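Local coordinates for protein putative NADPH:quinone reductase (Bacillus thuringiensis, PDB 3GMS) that probably reduces quinones with NADPH as hydride donor, as a putative quinone oxidoreductase of the medium-chain dehydrogenase/reductase type, at residues I65-V74 with K88-W99; D119-N128 with K324-Y332. All coordinates share one frame; numbering follows the deposited sequence.

Contact 1: residues I65-V74 with K88-W99; sequences IPGYEGVGIV and KRVLPLRGEGTW
One face of the Trp99 indole is covered by the ring of Pro66 and by CA of Gly67, two CH-pi contacts that close the loop end of the contact. Pro66 CB stands over the six-membered ring, 4.0 Å from its centroid, while Gly67 CA sits 3.7 Å from the centroid of the five-membered ring on the same face. CG of Trp99 is anti to its own carbonyl carbon (chi1 -66°), which turns the indole face toward Pro66 and Gly67; Gly67, with positive phi and no side chain, leaves room for it.

Hydrogen bonds lock the two loops together. Trp99 N reaches Pro66 O at 2.9 Å, whereas Thr98 N approaches Gly67 O from above the carbonyl plane. The hydroxyl OG1 of Thr98 donates to Glu69 O (2.8 Å), again from above the plane. One water joins Tyr68 O to Arg94 N. At the strand end the pairing is antiparallel: Gly72 and Val90 exchange both backbone bonds, and Val74 N binds Lys88 O at 3.0 Å.

Apolar contacts fill in beside the strands. Val74 CG2 meets Val90 CG1 at 3.7 Å, and Leu91 CD2 packs on Val71 CB (3.8 Å). The same methyl lies near Gly70 O, a buried carbonyl with no polar partner. Leu93 CD2 touches Tyr68 O and the base of Glu69, whose carboxylate turns away to Asn45 and Tyr126.

The arrangement is a beta hairpin, strands 71-77 and 89-92, with its loop-rich flank, in the GroES-like domain of the alcohol dehydrogenase family.

Contact 2: residues D119-N128 with K324-Y332; sequences DFTAAQMYIN and KGKVFLTSY
Phe120 drives the edge of its ring into the face of Phe328, a T-shaped pair with planes at 88° and centroids 5.0 Å apart. CD1 is the leading atom, poised over the centre of the Phe328 ring. Thr330 CG2 adds a methyl contact at 3.9 Å from Phe120 CE1, and Ala123 CB lies near Phe328 CE1.

Gln124 meets Phe328 at its edge rather than its face. Its amide, steeply inclined to the ring, brings NE2 to within 3.6 Å of Phe328 CZ. Gln124 NE2 is held by Phe120 O (3.1 Å), which lies in the amide plane, and by Met299 O. Gln124 OE1 lies 3.7 Å from Lys326 CE as the two side chains run past each other in opposite directions; the ammonium group of Lys326 goes on to Asn45.

Tyr332 and Asp119 come from opposite directions, Asp119 OD2 lying in the ring plane at the edge of Tyr332. The carboxylate is turned 25° from the ring plane, and Tyr332 OH donates to Asp119 OD2 over a very short 2.5 Å. The other oxygen, OD1, forms a salt bridge with Arg89.

An aromatic, largely apolar centre is thus closed at the last modelled residue by a phenol-carboxylate bond, whose short length would be consistent with strong polarisation of the hydroxyl.

From the N terminus, contact 1 closes first: residues 65-74 and 88-99 are joined across the 13 intervening residues, which include the end of strand 71-77, within the GroES-like region. Contact 2 opens after it and brings residues 324-332, at the end of the modelled chain, back over 195 residues to 119-128, spanning the Rossmann-type sheet in between. The two are therefore in series, neither nested nor crossed, yet their centres lie only about 11 Å apart. Both reach the same mixed sheet, in which strand 34-43 pairs with 71-77 and with 326-330. They also touch directly, since both segments of contact 1 send a charged side chain to 119-128.

Contact 1: residues I65-V74 with K88-W99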
loop_
_atom_site.group_PDB
_atom_site.type_symbol
_atom_site.label_atom_id
_atom_site.label_comp_id
_atom_site.label_asym_id
_atom_site.label_seq_id
_atom_site.Cartn_x
_atom_site.Cartn_y
_atom_site.Cartn_z
ATOM N N ILE A 65 -17.901 -3.839 1.046
ATOM C CA ILE A 65 -17.171 -4.629 0.023
ATOM C C ILE A 65 -15.673 -4.353 0.199
ATOM O O ILE A 65 -15.268 -3.208 0.116
ATOM C CB ILE A 65 -17.618 -4.292 -1.408
ATOM C CG1 ILE A 65 -19.116 -4.603 -1.577
ATOM C CG2 ILE A 65 -16.837 -5.132 -2.428
ATOM C CD1 ILE A 65 -19.757 -3.970 -2.819
ATOM N N PRO A 66 -14.854 -5.383 0.488
ATOM C CA PRO A 66 -13.444 -5.023 0.697
ATOM C C PRO A 66 -12.664 -4.700 -0.602
ATOM O O PRO A 66 -13.140 -4.971 -1.707
ATOM C CB PRO A 66 -12.807 -6.286 1.281
ATOM C CG PRO A 66 -13.870 -7.285 1.427
ATOM C CD PRO A 66 -15.125 -6.813 0.760
ATOM N N GLY A 67 -11.432 -4.221 -0.433
ATOM C CA GLY A 67 -10.550 -3.985 -1.578
ATOM C C GLY A 67 -10.376 -2.521 -1.947
ATOM O O GLY A 67 -11.329 -1.795 -2.262
ATOM N N TYR A 68 -9.133 -2.083 -1.903
ATOM C CA TYR A 68 -8.820 -0.679 -2.230
ATOM C C TYR A 68 -8.258 -0.504 -3.597
ATOM O O TYR A 68 -8.166 0.648 -4.086
ATOM C CB TYR A 68 -7.854 -0.042 -1.207
ATOM C CG TYR A 68 -8.528 0.230 0.094
ATOM C CD1 TYR A 68 -9.378 1.322 0.245
ATOM C CD2 TYR A 68 -8.404 -0.662 1.154
ATOM C CE1 TYR A 68 -10.020 1.588 1.451
ATOM C CE2 TYR A 68 -9.043 -0.397 2.387
ATOM C CZ TYR A 68 -9.849 0.713 2.515
ATOM O OH TYR A 68 -10.513 0.976 3.693
ATOM N N GLU A 69 -7.801 -1.577 -4.223
ATOM C CA GLU A 69 -7.190 -1.374 -5.544
ATOM C C GLU A 69 -7.426 -2.509 -6.552
ATOM O O GLU A 69 -8.022 -3.546 -6.226
ATOM C CB GLU A 69 -5.711 -0.976 -5.428
ATOM C CG GLU A 69 -4.797 -2.065 -5.023
ATOM C CD GLU A 69 -3.322 -1.638 -5.030
ATOM O OE1 GLU A 69 -2.663 -1.974 -4.058
ATOM O OE2 GLU A 69 -2.810 -1.015 -6.003
ATOM N N GLY A 70 -6.953 -2.295 -7.765
ATOM C CA GLY A 70 -7.108 -3.256 -8.864
ATOM C C GLY A 70 -7.337 -2.536 -10.185
ATOM O O GLY A 70 -7.477 -1.303 -10.220
ATOM N N VAL A 71 -7.411 -3.317 -11.259
ATOM C CA VAL A 71 -7.509 -2.763 -12.598
ATOM C C VAL A 71 -8.714 -3.404 -13.289
ATOM O O VAL A 71 -9.051 -4.557 -13.008
ATOM C CB VAL A 71 -6.219 -3.072 -13.373
ATOM C CG1 VAL A 71 -6.044 -4.584 -13.547
ATOM C CG2 VAL A 71 -6.197 -2.365 -14.734
ATOM N N GLY A 72 -9.355 -2.657 -14.186
ATOM C CA GLY A 72 -10.480 -3.205 -14.963
ATOM C C GLY A 72 -10.695 -2.395 -16.229
ATOM O O GLY A 72 -9.888 -1.510 -16.553
ATOM N N ILE A 73 -11.788 -2.715 -16.932
ATOM C CA ILE A 73 -12.145 -2.079 -18.219
ATOM C C ILE A 73 -13.419 -1.277 -18.049
ATOM O O ILE A 73 -14.399 -1.796 -17.540
ATOM C CB ILE A 73 -12.420 -3.158 -19.309
ATOM C CG1 ILE A 73 -11.207 -4.043 -19.505
ATOM C CG2 ILE A 73 -12.904 -2.492 -20.640
ATOM C CD1 ILE A 73 -10.014 -3.264 -19.959
ATOM N N VAL A 74 -13.402 -0.014 -18.480
ATOM C CA VAL A 74 -14.575 0.820 -18.387
ATOM C C VAL A 74 -15.609 0.267 -19.343
ATOM O O VAL A 74 -15.295 0.071 -20.524
ATOM C CB VAL A 74 -14.274 2.274 -18.812
ATOM C CG1 VAL A 74 -15.533 3.155 -18.771
ATOM C CG2 VAL A 74 -13.170 2.892 -17.968
ATOM N N LYS A 88 -11.465 1.571 -22.093
ATOM C CA LYS A 88 -10.109 1.860 -21.576
ATOM C C LYS A 88 -9.818 1.017 -20.324
ATOM O O LYS A 88 -10.720 0.765 -19.562
ATOM C CB LYS A 88 -9.959 3.342 -21.215
ATOM C CG LYS A 88 -9.941 4.340 -22.403
ATOM C CD LYS A 88 -8.605 4.357 -23.142
ATOM C CE LYS A 88 -8.576 5.478 -24.197
ATOM N NZ LYS A 88 -9.728 5.352 -25.131
ATOM N N ARG A 89 -8.563 0.592 -20.138
ATOM C CA ARG A 89 -8.115 -0.058 -18.895
ATOM C C ARG A 89 -7.732 1.028 -17.884
ATOM O O ARG A 89 -6.959 1.929 -18.197
ATOM C CB ARG A 89 -6.893 -0.978 -19.136
ATOM C CG ARG A 89 -7.157 -2.454 -18.777
ATOM C CD ARG A 89 -5.930 -3.414 -18.822
ATOM N NE ARG A 89 -4.860 -2.817 -19.576
ATOM C CZ ARG A 89 -3.594 -2.834 -19.198
ATOM N NH1 ARG A 89 -2.709 -2.181 -19.917
ATOM N NH2 ARG A 89 -3.224 -3.467 -18.088
ATOM N N VAL A 90 -8.265 0.904 -16.671
ATOM C CA VAL A 90 -8.171 1.942 -15.652
ATOM C C VAL A 90 -8.073 1.340 -14.252
ATOM O O VAL A 90 -8.514 0.204 -14.037
ATOM C CB VAL A 90 -9.434 2.880 -15.648
ATOM C CG1 VAL A 90 -9.652 3.514 -17.047
ATOM C CG2 VAL A 90 -10.670 2.194 -15.174
ATOM N N LEU A 91 -7.544 2.125 -13.315
ATOM C CA LEU A 91 -7.744 1.802 -11.885
ATOM C C LEU A 91 -8.946 2.594 -11.362
ATOM O O LEU A 91 -8.894 3.833 -11.331
ATOM C CB LEU A 91 -6.500 2.151 -11.050
ATOM C CG LEU A 91 -5.144 1.763 -11.643
ATOM C CD1 LEU A 91 -4.011 2.264 -10.700
ATOM C CD2 LEU A 91 -5.018 0.249 -11.947
ATOM N N PRO A 92 -10.025 1.905 -10.979
ATOM C CA PRO A 92 -11.165 2.708 -10.474
ATOM C C PRO A 92 -11.086 2.948 -8.945
ATOM O O PRO A 92 -11.663 2.187 -8.154
ATOM C CB PRO A 92 -12.346 1.852 -10.850
ATOM C CG PRO A 92 -11.845 0.414 -10.774
ATOM C CD PRO A 92 -10.379 0.465 -11.142
ATOM N N LEU A 93 -10.343 3.964 -8.539
ATOM C CA LEU A 93 -9.940 4.097 -7.125
ATOM C C LEU A 93 -10.846 5.081 -6.399
ATOM O O LEU A 93 -11.576 5.826 -7.043
ATOM C CB LEU A 93 -8.465 4.500 -7.039
ATOM C CG LEU A 93 -7.481 3.645 -7.841
ATOM C CD1 LEU A 93 -6.040 4.171 -7.769
ATOM C CD2 LEU A 93 -7.519 2.167 -7.345
ATOM N N ARG A 94 -10.818 5.040 -5.066
ATOM C CA ARG A 94 -11.530 5.999 -4.183
ATOM C C ARG A 94 -13.024 6.011 -4.423
ATOM O O ARG A 94 -13.679 7.077 -4.331
ATOM C CB ARG A 94 -10.932 7.416 -4.346
ATOM C CG ARG A 94 -9.450 7.465 -4.059
ATOM C CD ARG A 94 -8.775 8.831 -4.289
ATOM N NE ARG A 94 -9.409 9.925 -3.536
ATOM C CZ ARG A 94 -8.965 11.178 -3.581
ATOM N NH1 ARG A 94 -7.861 11.458 -4.276
ATOM N NH2 ARG A 94 -9.615 12.139 -2.929
ATOM N N GLY A 95 -13.565 4.845 -4.746
ATOM C CA GLY A 95 -15.004 4.669 -4.940
ATOM C C GLY A 95 -15.400 3.431 -4.174
ATOM O O GLY A 95 -15.074 3.281 -2.975
ATOM N N GLU A 96 -16.101 2.535 -4.853
ATOM C CA GLU A 96 -16.557 1.308 -4.221
ATOM C C GLU A 96 -15.439 0.318 -3.955
ATOM O O GLU A 96 -14.381 0.374 -4.572
ATOM C CB GLU A 96 -17.614 0.615 -5.079
ATOM C CG GLU A 96 -18.862 1.464 -5.228
ATOM C CD GLU A 96 -19.856 0.829 -6.158
ATOM O OE1 GLU A 96 -19.441 0.215 -7.164
ATOM O OE2 GLU A 96 -21.065 0.961 -5.866
ATOM N N GLY A 97 -15.724 -0.635 -3.057
ATOM C CA GLY A 97 -14.807 -1.751 -2.834
ATOM C C GLY A 97 -14.498 -2.502 -4.092
ATOM O O GLY A 97 -15.363 -2.711 -4.949
ATOM N N THR A 98 -13.256 -2.943 -4.229
ATOM C CA THR A 98 -12.873 -3.510 -5.519
ATOM C C THR A 98 -13.058 -4.987 -5.642
ATOM O O THR A 98 -12.911 -5.537 -6.742
ATOM C CB THR A 98 -11.433 -3.166 -5.899
ATOM O OG1 THR A 98 -10.539 -3.748 -4.935
ATOM C CG2 THR A 98 -11.186 -1.614 -6.006
ATOM N N TRP A 99 -13.323 -5.687 -4.533
ATOM C CA TRP A 99 -13.463 -7.120 -4.661
ATOM C C TRP A 99 -14.865 -7.486 -5.109
ATOM O O TRP A 99 -15.633 -8.120 -4.362
ATOM C CB TRP A 99 -13.164 -7.803 -3.348
ATOM C CG TRP A 99 -11.720 -7.655 -2.910
ATOM C CD1 TRP A 99 -10.730 -6.900 -3.481
ATOM C CD2 TRP A 99 -11.147 -8.275 -1.749
ATOM N NE1 TRP A 99 -9.527 -7.055 -2.740
ATOM C CE2 TRP A 99 -9.786 -7.892 -1.681
ATOM C CE3 TRP A 99 -11.659 -9.144 -0.773
ATOM C CZ2 TRP A 99 -8.933 -8.327 -0.651
ATOM C CZ3 TRP A 99 -10.812 -9.575 0.249
ATOM C CH2 TRP A 99 -9.473 -9.168 0.292
HETATM O O HOH W 1 -12.120 0.956 -3.026
HETATM O O HOH W 2 -9.941 2.668 -3.648
HETATM O O HOH W 3 -7.345 -4.615 -3.191
#

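Contact 2: residues D119-N128 with K324-Y332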
loop_
_atom_site.group_PDB
_atom_site.type_symbol
_atom_site.label_atom_id
_atom_site.label_comp_id
_atom_site.label_asym_id
_atom_site.label_seq_id
_atom_site.Cartn_x
_atom_site.Cartn_y
_atom_site.Cartn_z
ATOM N N ASP A 119 -1.738 -6.238 -16.452
ATOM C CA ASP A 119 -2.797 -6.139 -15.419
ATOM C C ASP A 119 -2.260 -6.348 -13.988
ATOM O O ASP A 119 -2.724 -5.709 -13.045
ATOM C CB ASP A 119 -3.871 -7.220 -15.611
ATOM C CG ASP A 119 -4.620 -7.098 -16.921
ATOM O OD1 ASP A 119 -4.691 -6.002 -17.520
ATOM O OD2 ASP A 119 -5.139 -8.128 -17.357
ATOM N N PHE A 120 -1.312 -7.262 -13.808
ATOM C CA PHE A 120 -0.867 -7.573 -12.443
ATOM C C PHE A 120 0.043 -6.502 -11.844
ATOM O O PHE A 120 -0.026 -6.166 -10.654
ATOM C CB PHE A 120 -0.242 -8.967 -12.388
ATOM C CG PHE A 120 -1.237 -10.042 -12.640
ATOM C CD1 PHE A 120 -1.903 -10.660 -11.569
ATOM C CD2 PHE A 120 -1.544 -10.419 -13.968
ATOM C CE1 PHE A 120 -2.869 -11.671 -11.809
ATOM C CE2 PHE A 120 -2.485 -11.434 -14.220
ATOM C CZ PHE A 120 -3.154 -12.069 -13.130
ATOM N N THR A 121 0.825 -5.879 -12.716
ATOM C CA THR A 121 1.590 -4.705 -12.324
ATOM C C THR A 121 0.626 -3.562 -12.031
ATOM O O THR A 121 0.736 -2.897 -10.997
ATOM C CB THR A 121 2.602 -4.361 -13.451
ATOM O OG1 THR A 121 3.494 -5.465 -13.584
ATOM C CG2 THR A 121 3.397 -3.094 -13.082
ATOM N N ALA A 122 -0.323 -3.298 -12.951
ATOM C CA ALA A 122 -1.283 -2.230 -12.743
ATOM C C ALA A 122 -2.090 -2.389 -11.451
ATOM O O ALA A 122 -2.362 -1.417 -10.725
ATOM C CB ALA A 122 -2.256 -2.149 -13.962
ATOM N N ALA A 123 -2.422 -3.629 -11.144
ATOM C CA ALA A 123 -3.231 -3.918 -9.978
ATOM C C ALA A 123 -2.509 -3.599 -8.647
ATOM O O ALA A 123 -3.110 -3.721 -7.559
ATOM C CB ALA A 123 -3.668 -5.403 -10.033
ATOM N N GLN A 124 -1.214 -3.280 -8.724
ATOM C CA GLN A 124 -0.387 -3.002 -7.546
ATOM C C GLN A 124 0.085 -1.560 -7.482
ATOM O O GLN A 124 0.908 -1.190 -6.601
ATOM C CB GLN A 124 0.826 -3.946 -7.501
ATOM C CG GLN A 124 0.503 -5.423 -7.341
ATOM C CD GLN A 124 1.788 -6.217 -7.394
ATOM O OE1 GLN A 124 2.535 -6.238 -6.428
ATOM N NE2 GLN A 124 2.101 -6.771 -8.551
ATOM N N MET A 125 -0.482 -0.713 -8.360
ATOM C CA MET A 125 0.039 0.644 -8.564
ATOM C C MET A 125 -0.293 1.661 -7.451
ATOM O O MET A 125 0.390 2.673 -7.325
ATOM C CB MET A 125 -0.452 1.193 -9.917
ATOM C CG MET A 125 0.184 2.543 -10.426
ATOM S SD MET A 125 1.892 2.356 -11.067
ATOM C CE MET A 125 1.601 1.248 -12.399
ATOM N N TYR A 126 -1.330 1.384 -6.664
ATOM C CA TYR A 126 -1.898 2.389 -5.766
ATOM C C TYR A 126 -1.302 2.359 -4.374
ATOM O O TYR A 126 -0.489 3.178 -4.027
ATOM C CB TYR A 126 -3.410 2.225 -5.734
ATOM C CG TYR A 126 -4.200 3.146 -4.805
ATOM C CD1 TYR A 126 -3.748 4.446 -4.458
ATOM C CD2 TYR A 126 -5.445 2.720 -4.338
ATOM C CE1 TYR A 126 -4.526 5.262 -3.625
ATOM C CE2 TYR A 126 -6.235 3.525 -3.518
ATOM C CZ TYR A 126 -5.763 4.797 -3.173
ATOM O OH TYR A 126 -6.534 5.601 -2.358
ATOM N N ILE A 127 -1.677 1.391 -3.555
ATOM C CA ILE A 127 -1.458 1.559 -2.137
ATOM C C ILE A 127 0.021 1.656 -1.713
ATOM O O ILE A 127 0.403 2.627 -1.076
ATOM C CB ILE A 127 -2.181 0.413 -1.328
ATOM C CG1 ILE A 127 -3.714 0.553 -1.483
ATOM C CG2 ILE A 127 -1.837 0.513 0.150
ATOM C CD1 ILE A 127 -4.288 1.805 -0.852
ATOM N N ASN A 128 0.815 0.652 -2.050
ATOM C CA ASN A 128 2.228 0.663 -1.684
ATOM C C ASN A 128 3.079 1.721 -2.436
ATOM O O ASN A 128 3.858 2.433 -1.753
ATOM C CB ASN A 128 2.815 -0.753 -1.742
ATOM C CG ASN A 128 2.168 -1.649 -0.718
ATOM O OD1 ASN A 128 1.949 -1.202 0.401
ATOM N ND2 ASN A 128 1.796 -2.871 -1.099
ATOM N N LYS A 324 6.940 -15.962 -1.029
ATOM C CA LYS A 324 7.034 -14.560 -1.468
ATOM C C LYS A 324 6.051 -14.268 -2.598
ATOM O O LYS A 324 5.727 -15.161 -3.397
ATOM C CB LYS A 324 8.469 -14.197 -1.903
ATOM N N GLY A 325 5.596 -13.019 -2.661
ATOM C CA GLY A 325 4.753 -12.572 -3.762
ATOM C C GLY A 325 3.333 -12.231 -3.386
ATOM O O GLY A 325 2.860 -12.567 -2.305
ATOM N N LYS A 326 2.646 -11.581 -4.321
ATOM C CA LYS A 326 1.296 -11.103 -4.139
ATOM C C LYS A 326 0.212 -12.112 -4.589
ATOM O O LYS A 326 0.341 -12.706 -5.644
ATOM C CB LYS A 326 1.177 -9.820 -4.966
ATOM C CG LYS A 326 -0.018 -8.981 -4.618
ATOM C CD LYS A 326 0.095 -8.365 -3.210
ATOM C CE LYS A 326 0.942 -7.125 -3.188
ATOM N NZ LYS A 326 0.791 -6.452 -1.879
ATOM N N VAL A 327 -0.838 -12.307 -3.774
ATOM C CA VAL A 327 -1.953 -13.134 -4.147
ATOM C C VAL A 327 -3.010 -12.236 -4.795
ATOM O O VAL A 327 -3.230 -11.127 -4.332
ATOM C CB VAL A 327 -2.559 -13.800 -2.897
ATOM C CG1 VAL A 327 -3.778 -14.684 -3.290
ATOM C CG2 VAL A 327 -1.466 -14.646 -2.185
ATOM N N PHE A 328 -3.628 -12.683 -5.868
ATOM C CA PHE A 328 -4.648 -11.876 -6.555
ATOM C C PHE A 328 -5.968 -12.565 -6.714
ATOM O O PHE A 328 -6.027 -13.808 -6.829
ATOM C CB PHE A 328 -4.153 -11.514 -7.977
ATOM C CG PHE A 328 -2.901 -10.687 -8.007
ATOM C CD1 PHE A 328 -2.973 -9.287 -8.132
ATOM C CD2 PHE A 328 -1.642 -11.287 -7.960
ATOM C CE1 PHE A 328 -1.812 -8.531 -8.170
ATOM C CE2 PHE A 328 -0.456 -10.515 -7.967
ATOM C CZ PHE A 328 -0.549 -9.136 -8.089
ATOM N N LEU A 329 -7.017 -11.734 -6.819
ATOM C CA LEU A 329 -8.373 -12.174 -7.150
ATOM C C LEU A 329 -8.645 -11.787 -8.561
ATOM O O LEU A 329 -8.560 -10.603 -8.904
ATOM C CB LEU A 329 -9.402 -11.483 -6.247
ATOM C CG LEU A 329 -9.347 -11.890 -4.763
ATOM C CD1 LEU A 329 -10.131 -10.933 -3.859
ATOM C CD2 LEU A 329 -9.720 -13.410 -4.490
ATOM N N THR A 330 -8.932 -12.778 -9.413
ATOM C CA THR A 330 -8.960 -12.469 -10.834
ATOM C C THR A 330 -10.366 -12.752 -11.366
ATOM O O THR A 330 -11.117 -13.540 -10.765
ATOM C CB THR A 330 -7.892 -13.268 -11.638
ATOM O OG1 THR A 330 -8.190 -14.669 -11.552
ATOM C CG2 THR A 330 -6.457 -12.999 -11.139
ATOM N N SER A 331 -10.724 -12.107 -12.470
ATOM C CA SER A 331 -12.073 -12.247 -13.016
ATOM C C SER A 331 -12.076 -12.277 -14.532
ATOM O O SER A 331 -12.896 -11.625 -15.153
ATOM C CB SER A 331 -12.959 -11.091 -12.534
ATOM O OG SER A 331 -13.312 -11.228 -11.171
ATOM N N TYR A 332 -11.172 -13.030 -15.136
ATOM C CA TYR A 332 -11.035 -13.006 -16.580
ATOM C C TYR A 332 -12.176 -13.744 -17.304
ATOM O O TYR A 332 -12.683 -14.702 -16.733
ATOM C CB TYR A 332 -9.685 -13.596 -16.970
ATOM C CG TYR A 332 -8.514 -12.673 -16.663
ATOM C CD1 TYR A 332 -7.615 -12.970 -15.640
ATOM C CD2 TYR A 332 -8.297 -11.510 -17.413
ATOM C CE1 TYR A 332 -6.517 -12.121 -15.354
ATOM C CE2 TYR A 332 -7.207 -10.667 -17.156
ATOM C CZ TYR A 332 -6.316 -10.987 -16.130
ATOM O OH TYR A 332 -5.263 -10.144 -15.898
#